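Local coordinates for GTPase activator-like protein (Chaetomium thermophilum, PDB 6SSH) that probably stimulates GTP hydrolysis by a small GTPase, this chain being the Rap/ran-GAP (TSC2 GAP) domain of a longer protein, at residues P28-H31 with R32-G36; F76-T79 with T80-P83. All coordinates share one frame; numbering follows the deposited sequence.

Contact 1: P28-H31 with R32-G36; sequences PDYH and RFLKG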
loop_
_atom_site.group_PDB
_atom_site.type_symbol
_atom_site.label_atom_id
_atom_site.label_comp_id
_atom_site.label_asym_id
_atom_site.label_seq_id
_atom_site.Cartn_x
_atom_site.Cartn_y
_atom_site.Cartn_z
ATOM N N PRO A 28 -7.577 -0.606 13.509
ATOM C CA PRO A 28 -8.552 0.462 13.260
ATOM C C PRO A 28 -7.902 1.682 12.609
ATOM O O PRO A 28 -8.511 2.260 11.691
ATOM C CB PRO A 28 -9.067 0.779 14.659
ATOM C CG PRO A 28 -9.009 -0.607 15.363
ATOM C CD PRO A 28 -7.697 -1.170 14.870
ATOM N N ASP A 29 -6.712 2.081 13.034
ATOM C CA ASP A 29 -6.080 3.255 12.413
ATOM C C ASP A 29 -5.721 2.986 10.958
ATOM O O ASP A 29 -5.858 3.875 10.094
ATOM C CB ASP A 29 -4.817 3.666 13.180
ATOM C CG ASP A 29 -5.098 4.358 14.486
ATOM O OD1 ASP A 29 -6.214 4.886 14.699
ATOM O OD2 ASP A 29 -4.151 4.365 15.291
ATOM N N TYR A 30 -5.293 1.768 10.655
ATOM C CA TYR A 30 -5.034 1.388 9.276
ATOM C C TYR A 30 -6.275 1.486 8.400
ATOM O O TYR A 30 -6.258 2.037 7.291
ATOM C CB TYR A 30 -4.471 -0.050 9.245
ATOM C CG TYR A 30 -4.541 -0.723 7.889
ATOM C CD1 TYR A 30 -3.635 -0.478 6.881
ATOM C CD2 TYR A 30 -5.542 -1.645 7.629
ATOM C CE1 TYR A 30 -3.703 -1.130 5.670
ATOM C CE2 TYR A 30 -5.605 -2.298 6.442
ATOM C CZ TYR A 30 -4.707 -2.067 5.455
ATOM O OH TYR A 30 -4.763 -2.713 4.244
ATOM N N HIS A 31 -7.398 1.000 8.939
ATOM C CA HIS A 31 -8.658 1.102 8.194
ATOM C C HIS A 31 -9.124 2.538 7.995
ATOM O O HIS A 31 -9.633 2.897 6.957
ATOM C CB HIS A 31 -9.741 0.210 8.820
ATOM C CG HIS A 31 -9.498 -1.237 8.501
ATOM N ND1 HIS A 31 -9.759 -1.755 7.250
ATOM C CD2 HIS A 31 -8.927 -2.242 9.209
ATOM C CE1 HIS A 31 -9.378 -3.027 7.211
ATOM N NE2 HIS A 31 -8.886 -3.358 8.385
ATOM N N ARG A 32 -8.942 3.397 8.998
ATOM C CA ARG A 32 -9.316 4.807 8.822
ATOM C C ARG A 32 -8.383 5.452 7.797
ATOM O O ARG A 32 -8.803 6.268 6.999
ATOM C CB ARG A 32 -9.298 5.536 10.146
ATOM C CG ARG A 32 -10.531 5.243 10.981
ATOM C CD ARG A 32 -10.549 6.168 12.224
ATOM N NE ARG A 32 -9.615 5.668 13.221
ATOM C CZ ARG A 32 -9.920 4.766 14.158
ATOM N NH1 ARG A 32 -11.153 4.266 14.243
ATOM N NH2 ARG A 32 -8.992 4.323 14.995
ATOM N N PHE A 33 -7.130 5.034 7.759
ATOM C CA PHE A 33 -6.173 5.526 6.772
ATOM C C PHE A 33 -6.623 5.127 5.364
ATOM O O PHE A 33 -6.621 5.965 4.467
ATOM C CB PHE A 33 -4.787 4.957 7.079
ATOM C CG PHE A 33 -3.827 4.964 5.927
ATOM C CD1 PHE A 33 -3.223 6.145 5.538
ATOM C CD2 PHE A 33 -3.500 3.793 5.228
ATOM C CE1 PHE A 33 -2.374 6.166 4.476
ATOM C CE2 PHE A 33 -2.607 3.857 4.166
ATOM C CZ PHE A 33 -2.047 5.019 3.832
ATOM N N LEU A 34 -7.037 3.871 5.141
ATOM C CA LEU A 34 -7.545 3.499 3.805
ATOM C C LEU A 34 -8.684 4.378 3.323
ATOM O O LEU A 34 -8.700 4.803 2.162
ATOM C CB LEU A 34 -8.070 2.068 3.855
ATOM C CG LEU A 34 -7.002 0.958 4.008
ATOM C CD1 LEU A 34 -7.740 -0.383 3.998
ATOM C CD2 LEU A 34 -5.971 1.012 2.919
ATOM N N LYS A 35 -9.573 4.729 4.242
ATOM C CA LYS A 35 -10.725 5.530 3.895
ATOM C C LYS A 35 -10.324 6.929 3.534
ATOM O O LYS A 35 -11.054 7.615 2.821
ATOM C CB LYS A 35 -11.724 5.525 5.056
ATOM C CG LYS A 35 -12.384 4.196 5.237
ATOM C CD LYS A 35 -13.328 4.214 6.434
ATOM C CE LYS A 35 -13.750 2.820 6.837
ATOM N NZ LYS A 35 -14.795 2.838 7.916
ATOM N N GLY A 36 -9.177 7.414 4.031
ATOM C CA GLY A 36 -8.684 8.695 3.579
ATOM C C GLY A 36 -7.864 8.674 2.310
ATOM O O GLY A 36 -7.726 9.667 1.573
HETATM O O HOH W 1 -7.284 7.013 12.858
#
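Asp-29 and Arg-32, neighbours across one turn of the helix 28-37, form a salt bridge through a single branch on each side: OD1 of Asp-29 meets NH2 of Arg-32 at 2.8 Å. The bond is nearly straight at the hydrogen (166°). The oxygen sits close to the guanidinium plane, whereas the nitrogen comes to the carboxylate on its anti side and clearly out of plane, the two flat groups being turned 72° apart. Water 1 joins the same pair, accepting from NE of Arg-32 at 2.7 Å and donating to OD1 of Asp-29 at 3.0 Å. Arg-154 makes a further salt bridge to that oxygen, so two arginines and a water probably steady its negative charge. A bend at chi3 (-78°) folds the Arg-32 head back toward the helix start, where Pro-28 O lies over one guanidinium face and Pro-28 CB comes within 3.6 Å of Arg-32 NH2.

Backbone bonds of the i to i+4 kind run from Arg-32, Phe-33, Leu-34 and Lys-35 back to Pro-28, Asp-29, Tyr-30 and His-31; the last is the longest, with Lys-35 N 3.3 Å from His-31 O. This helix lies against the central mixed sheet of the Rap/ran-GAP domain, Tyr-30, Phe-33 and Leu-34 buried and Arg-32 and Lys-35 exposed.

Among the apolar contacts, Leu-34 sets its CG over one face of the Tyr-30 ring, a CH-pi contact 4.3 Å from the centroid, while Leu-34 CD1 reaches Tyr-30 CZ at 3.8 Å. Trp-108 meets the same tyrosine edge-to-face. His-31 runs alongside Leu-34, its ND1 4.1 Å from Leu-34 CD1, and its ring is tied down at NE2 by the backbone N of Gly-26.

Contact 2: F76-T79 with T80-P83; sequences FHVT and TQMP. With EDO (1,2-ethanediol), chain E; EDO (1,2-ethanediol), chain B.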
loop_
_atom_site.group_PDB
_atom_site.type_symbol
_atom_site.label_atom_id
_atom_site.label_comp_id
_atom_site.label_asym_id
_atom_site.label_seq_id
_atom_site.Cartn_x
_atom_site.Cartn_y
_atom_site.Cartn_z
ATOM N N PHE A 76 -5.632 1.451 -5.847
ATOM C CA PHE A 76 -4.816 0.778 -4.823
ATOM C C PHE A 76 -5.091 -0.723 -4.866
ATOM O O PHE A 76 -6.230 -1.177 -5.125
ATOM C CB PHE A 76 -5.097 1.358 -3.439
ATOM C CG PHE A 76 -4.643 2.806 -3.327
ATOM C CD1 PHE A 76 -5.563 3.825 -3.481
ATOM C CD2 PHE A 76 -3.285 3.118 -3.195
ATOM C CE1 PHE A 76 -5.149 5.168 -3.419
ATOM C CE2 PHE A 76 -2.884 4.442 -3.121
ATOM C CZ PHE A 76 -3.830 5.445 -3.256
ATOM N N HIS A 77 -4.023 -1.478 -4.648
ATOM C CA HIS A 77 -4.089 -2.942 -4.574
ATOM C C HIS A 77 -3.894 -3.300 -3.130
ATOM O O HIS A 77 -2.759 -3.376 -2.651
ATOM C CB HIS A 77 -3.040 -3.618 -5.420
ATOM C CG HIS A 77 -3.165 -3.382 -6.879
ATOM N ND1 HIS A 77 -2.075 -3.449 -7.721
ATOM C CD2 HIS A 77 -4.261 -3.242 -7.675
ATOM C CE1 HIS A 77 -2.491 -3.324 -8.976
ATOM N NE2 HIS A 77 -3.825 -3.203 -8.976
ATOM N N VAL A 78 -4.974 -3.441 -2.390
ATOM C CA VAL A 78 -4.958 -3.512 -0.926
ATOM C C VAL A 78 -5.042 -5.004 -0.542
ATOM O O VAL A 78 -6.091 -5.615 -0.698
ATOM C CB VAL A 78 -6.093 -2.744 -0.297
ATOM C CG1 VAL A 78 -5.963 -2.763 1.211
ATOM C CG2 VAL A 78 -6.102 -1.271 -0.842
ATOM N N THR A 79 -3.971 -5.579 -0.062
ATOM C CA THR A 79 -3.947 -7.038 0.139
ATOM C C THR A 79 -4.995 -7.451 1.148
ATOM O O THR A 79 -5.569 -8.517 0.980
ATOM C CB THR A 79 -2.542 -7.546 0.434
ATOM O OG1 THR A 79 -2.021 -6.875 1.587
ATOM C CG2 THR A 79 -1.634 -7.330 -0.764
ATOM N N THR A 80 -5.322 -6.658 2.162
ATOM C CA THR A 80 -6.334 -7.018 3.134
ATOM C C THR A 80 -7.763 -6.983 2.506
ATOM O O THR A 80 -8.682 -7.556 3.094
ATOM C CB THR A 80 -6.327 -6.171 4.385
ATOM O OG1 THR A 80 -6.454 -4.774 4.011
ATOM C CG2 THR A 80 -5.030 -6.360 5.207
ATOM N N GLN A 81 -7.938 -6.310 1.358
ATOM C CA GLN A 81 -9.244 -6.328 0.630
ATOM C C GLN A 81 -9.431 -7.604 -0.179
ATOM O O GLN A 81 -10.521 -7.846 -0.719
ATOM C CB GLN A 81 -9.366 -5.097 -0.290
ATOM C CG GLN A 81 -9.537 -3.781 0.436
ATOM C CD GLN A 81 -10.820 -3.630 1.222
ATOM O OE1 GLN A 81 -10.826 -3.276 2.359
ATOM N NE2 GLN A 81 -11.958 -3.931 0.588
ATOM N N MET A 82 -8.356 -8.346 -0.392
ATOM C CA MET A 82 -8.347 -9.509 -1.276
ATOM C C MET A 82 -8.613 -10.756 -0.463
ATOM O O MET A 82 -8.077 -10.908 0.624
ATOM C CB MET A 82 -7.009 -9.621 -1.993
ATOM C CG MET A 82 -6.641 -8.380 -2.814
ATOM S SD MET A 82 -4.949 -8.512 -3.384
ATOM C CE MET A 82 -4.693 -6.842 -4.087
ATOM N N PRO A 83 -9.431 -11.688 -0.989
ATOM C CA PRO A 83 -9.749 -12.894 -0.206
ATOM C C PRO A 83 -8.528 -13.790 -0.032
ATOM O O PRO A 83 -7.659 -13.877 -0.878
ATOM C CB PRO A 83 -10.827 -13.602 -1.052
ATOM C CG PRO A 83 -10.765 -12.989 -2.353
ATOM C CD PRO A 83 -10.105 -11.660 -2.313
HETATM C C1 EDO E . -14.050 -2.457 3.984
HETATM O O1 EDO E . -12.665 -2.061 3.776
HETATM C C2 EDO E . -14.917 -2.785 2.748
HETATM O O2 EDO E . -14.433 -3.893 1.971
HETATM C C1 EDO B . -13.846 -8.368 0.340
HETATM O O1 EDO B . -14.678 -8.883 -0.733
HETATM C C2 EDO B . -13.653 -6.863 0.218
HETATM O O2 EDO B . -12.950 -6.514 -0.957
HETATM O O HOH W 2 -3.257 -4.628 2.994
#
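At the end of strand 73-78 the chain leaves the sheet through a short 3-10 turn, and two i to i+3 backbone bonds close it. Gln-81 N gives to Val-78 O at 2.8 Å, and Met-82 N gives to Thr-79 O at 3.1 Å. Both donors stand well above the carbonyl planes, by 52° in the first bond, so neither lies on a lone pair. Lys-95 NZ, from helix 93-99, also bonds to Thr-79 O, as well as to Met-82 O. Water 2 bridges the Thr-79 hydroxyl, OG1, at 2.9 Å and the backbone N of Thr-80, which donates to it. Thr-79 OG1 faces that water because it stands between its own backbone N and carbonyl carbon (chi1 57°).

The turn thus links an inner strand of the Rap/ran-GAP sheet to the loop leading into helix 93-99. Met-82, extended beyond CG, reaches back toward the end of strand 73-78: its CG lies 3.5 Å from Val-78 O, and its terminal CE rests 3.9 Å from CB of His-77. The imidazole of His-77 points elsewhere, bonded through ND1 to Asp-102 and through NE2 to Gln-51 O.

The Gln-81 chain starts out alongside Val-78, with Val-78 CB 3.7 Å from Gln-81 CG. Beyond CG the glutamine bends (chi2 -65°) and presents its amide to a 1,2-ethanediol, probably picked up from the crystallisation liquor, that spans both ends: OE1 of Gln-81 accepts from O1 of the diol at 2.6 Å and NE2 of Gln-81 donates to its O2 at 2.8 Å. The same NE2 is also bonded to Tyr-63 O, and a second diol donates to the Gln-81 carbonyl.

Contacts 1 and 2 meet where the helix 28-37 lies against strand 73-78. Tyr-30 OH and Thr-80 OG1 are 2.7 Å apart, a probable hydrogen bond, and Val-78 CG1 packs against the same hydroxyl and also lies near Leu-34 CD1. Contact 1 is amphipathic: one side carries a charged network at the surface, the other turns its tyrosine and leucine inward. Contact 2 is largely buried, though Gln-81 is partly exposed; it has no salt bridge between its segments, and relies on turn bonds, methyl and thioether packing and a bridging water. Bonding of the i to i+4 kind belongs to the helix of contact 1, i to i+3 bonding to the 3-10 turn after the strand in contact 2.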